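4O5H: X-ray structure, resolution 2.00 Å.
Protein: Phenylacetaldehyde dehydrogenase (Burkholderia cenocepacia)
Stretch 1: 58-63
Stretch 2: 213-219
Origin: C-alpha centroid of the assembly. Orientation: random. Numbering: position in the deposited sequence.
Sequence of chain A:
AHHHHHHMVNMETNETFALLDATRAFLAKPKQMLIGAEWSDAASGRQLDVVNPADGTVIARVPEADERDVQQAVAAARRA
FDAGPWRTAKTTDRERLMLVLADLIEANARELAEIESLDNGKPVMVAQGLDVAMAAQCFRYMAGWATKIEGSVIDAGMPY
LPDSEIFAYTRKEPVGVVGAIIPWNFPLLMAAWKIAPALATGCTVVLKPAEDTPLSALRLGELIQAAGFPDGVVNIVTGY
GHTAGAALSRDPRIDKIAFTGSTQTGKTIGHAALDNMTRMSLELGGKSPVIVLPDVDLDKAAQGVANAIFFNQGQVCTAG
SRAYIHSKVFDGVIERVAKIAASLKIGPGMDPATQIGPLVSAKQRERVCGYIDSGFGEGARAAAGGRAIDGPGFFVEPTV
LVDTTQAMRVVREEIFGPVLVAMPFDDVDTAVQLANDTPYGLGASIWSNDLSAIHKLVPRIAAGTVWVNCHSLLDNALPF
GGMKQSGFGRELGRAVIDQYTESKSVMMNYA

Stretch 1 58-63: VIARVP
Stretch 2, residues 213-219: TPLSALR

Strand 58-63 packs against stretch 213-219, whose residues 215-219 are helical, purely through apolar side chains; no hydrogen bond crosses the interface, and 214 Å² is buried in total. The strand and helix 215-219 run at 68° between their N-to-C directions, axes 10.9 Å apart at closest approach, with register set by Val62 CA and Pro214 CA at 7.5 Å.

Val62 (phi/psi -128/162) contributes most, 65 Å². Its CA-to-CB bond points toward stretch 213-219, and chi1 of -58° (m) places Val62 CG1 3.9 Å from Pro214 CG, 4.0 Å from Leu215 CD2 and 3.8 Å from Leu218 CD1, so one methyl meets three residues. Leu218 (m, t) also points toward the strand; Pro214 (-87/-15, C-gamma endo) offers its ring.

Leu215 starts sideways, but chi1 -64° (m) and chi2 180° (t) carry its end closer: Leu215 CD2 lies 4.1 Å from Ala60 CB, and Leu215 CD1 4.1 Å from Ile59 CD1. Ala60, extended at -167/170, points toward stretch 213-219 with just a methyl. Ile59 (-109/-15) points sideways, yet chi1 54° (p) and chi2 168° (t) extend CD1 to Leu215. Ala60, Val62, Pro214, Leu215 and Leu218 are buried and Ile59 partly exposed; apolar side chains suit a contact without polar partners across it. Arg61 (-135/142) points away and is exposed.

Helical phi/psi near -67/-40 is supported by the hydrogen bond from Arg219 N to Leu215 O, 3.1 Å, and a weak one from Leu218 N to Pro214 O, 3.4 Å.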

# COMPACT_ATOMS: atom_id res chain seq x y z
N VAL A 58 -26.86 28.98 8.60
CA VAL A 58 -27.11 27.89 7.69
C VAL A 58 -27.32 28.42 6.28
O VAL A 58 -28.13 29.29 6.08
CB VAL A 58 -28.35 27.12 8.11
CG1 VAL A 58 -28.72 26.10 7.07
CG2 VAL A 58 -28.11 26.44 9.46
N ILE A 59 -26.57 27.94 5.31
CA ILE A 59 -26.70 28.40 3.93
C ILE A 59 -27.34 27.36 3.00
O ILE A 59 -27.66 27.68 1.86
CB ILE A 59 -25.32 28.86 3.34
CG1 ILE A 59 -24.25 27.76 3.47
CG2 ILE A 59 -24.86 30.11 4.06
CD1 ILE A 59 -22.97 27.99 2.68
N ALA A 60 -27.41 26.11 3.44
CA ALA A 60 -27.90 25.02 2.62
C ALA A 60 -28.14 23.83 3.52
O ALA A 60 -27.71 23.82 4.67
CB ALA A 60 -26.88 24.63 1.52
N ARG A 61 -28.78 22.82 2.95
CA ARG A 61 -28.92 21.51 3.57
C ARG A 61 -28.64 20.43 2.54
O ARG A 61 -29.00 20.56 1.38
CB ARG A 61 -30.33 21.35 4.09
CG ARG A 61 -30.75 22.46 5.05
CD ARG A 61 -32.20 22.33 5.43
NE ARG A 61 -32.40 21.26 6.39
CZ ARG A 61 -33.60 20.79 6.77
NH1 ARG A 61 -34.74 21.31 6.25
NH2 ARG A 61 -33.68 19.81 7.67
N VAL A 62 -27.99 19.36 2.96
CA VAL A 62 -27.70 18.24 2.05
C VAL A 62 -28.18 16.93 2.68
O VAL A 62 -28.40 16.87 3.90
CB VAL A 62 -26.20 18.14 1.70
CG1 VAL A 62 -25.73 19.44 1.06
CG2 VAL A 62 -25.37 17.77 2.91
N PRO A 63 -28.34 15.86 1.87
CA PRO A 63 -28.72 14.61 2.46
C PRO A 63 -27.74 14.08 3.49
O PRO A 63 -26.52 14.21 3.32
CB PRO A 63 -28.82 13.66 1.27
CG PRO A 63 -29.16 14.57 0.13
CD PRO A 63 -28.28 15.77 0.41
N THR A 213 -18.17 20.22 4.61
CA THR A 213 -17.98 20.91 3.31
C THR A 213 -18.45 20.07 2.11
O THR A 213 -17.63 19.59 1.30
CB THR A 213 -16.50 21.24 3.09
OG1 THR A 213 -15.70 20.06 3.22
CG2 THR A 213 -15.99 22.29 4.12
N PRO A 214 -19.77 19.86 1.99
CA PRO A 214 -20.30 19.00 0.92
C PRO A 214 -20.56 19.71 -0.40
O PRO A 214 -20.69 19.05 -1.43
CB PRO A 214 -21.62 18.56 1.48
CG PRO A 214 -22.08 19.75 2.29
CD PRO A 214 -20.83 20.29 2.93
N LEU A 215 -20.59 21.04 -0.41
CA LEU A 215 -21.20 21.74 -1.56
C LEU A 215 -20.40 21.70 -2.84
O LEU A 215 -21.00 21.49 -3.91
CB LEU A 215 -21.54 23.17 -1.20
CG LEU A 215 -22.60 23.36 -0.10
CD1 LEU A 215 -22.84 24.83 0.15
CD2 LEU A 215 -23.92 22.67 -0.46
N SER A 216 -19.09 21.94 -2.79
CA SER A 216 -18.33 22.01 -4.06
C SER A 216 -18.29 20.64 -4.76
O SER A 216 -18.30 20.57 -5.98
CB SER A 216 -16.93 22.62 -3.87
OG SER A 216 -16.15 21.86 -2.96
N ALA A 217 -18.32 19.58 -3.96
CA ALA A 217 -18.36 18.22 -4.53
C ALA A 217 -19.67 17.94 -5.27
O ALA A 217 -19.65 17.37 -6.35
CB ALA A 217 -18.15 17.18 -3.44
N LEU A 218 -20.79 18.42 -4.72
CA LEU A 218 -22.06 18.31 -5.40
C LEU A 218 -22.04 19.10 -6.70
O LEU A 218 -22.53 18.61 -7.69
CB LEU A 218 -23.25 18.73 -4.50
CG LEU A 218 -23.41 17.82 -3.26
CD1 LEU A 218 -24.55 18.30 -2.40
CD2 LEU A 218 -23.67 16.36 -3.67
N ARG A 219 -21.47 20.30 -6.71
CA ARG A 219 -21.43 21.08 -7.95
C ARG A 219 -20.53 20.40 -8.96
O ARG A 219 -20.85 20.36 -10.13
CB ARG A 219 -21.00 22.54 -7.68
CG ARG A 219 -21.04 23.44 -8.91
CD ARG A 219 -22.44 23.70 -9.42
NE ARG A 219 -22.37 24.73 -10.48
CZ ARG A 219 -22.57 24.52 -11.77
NH1 ARG A 219 -22.96 23.34 -12.24
NH2 ARG A 219 -22.37 25.52 -12.60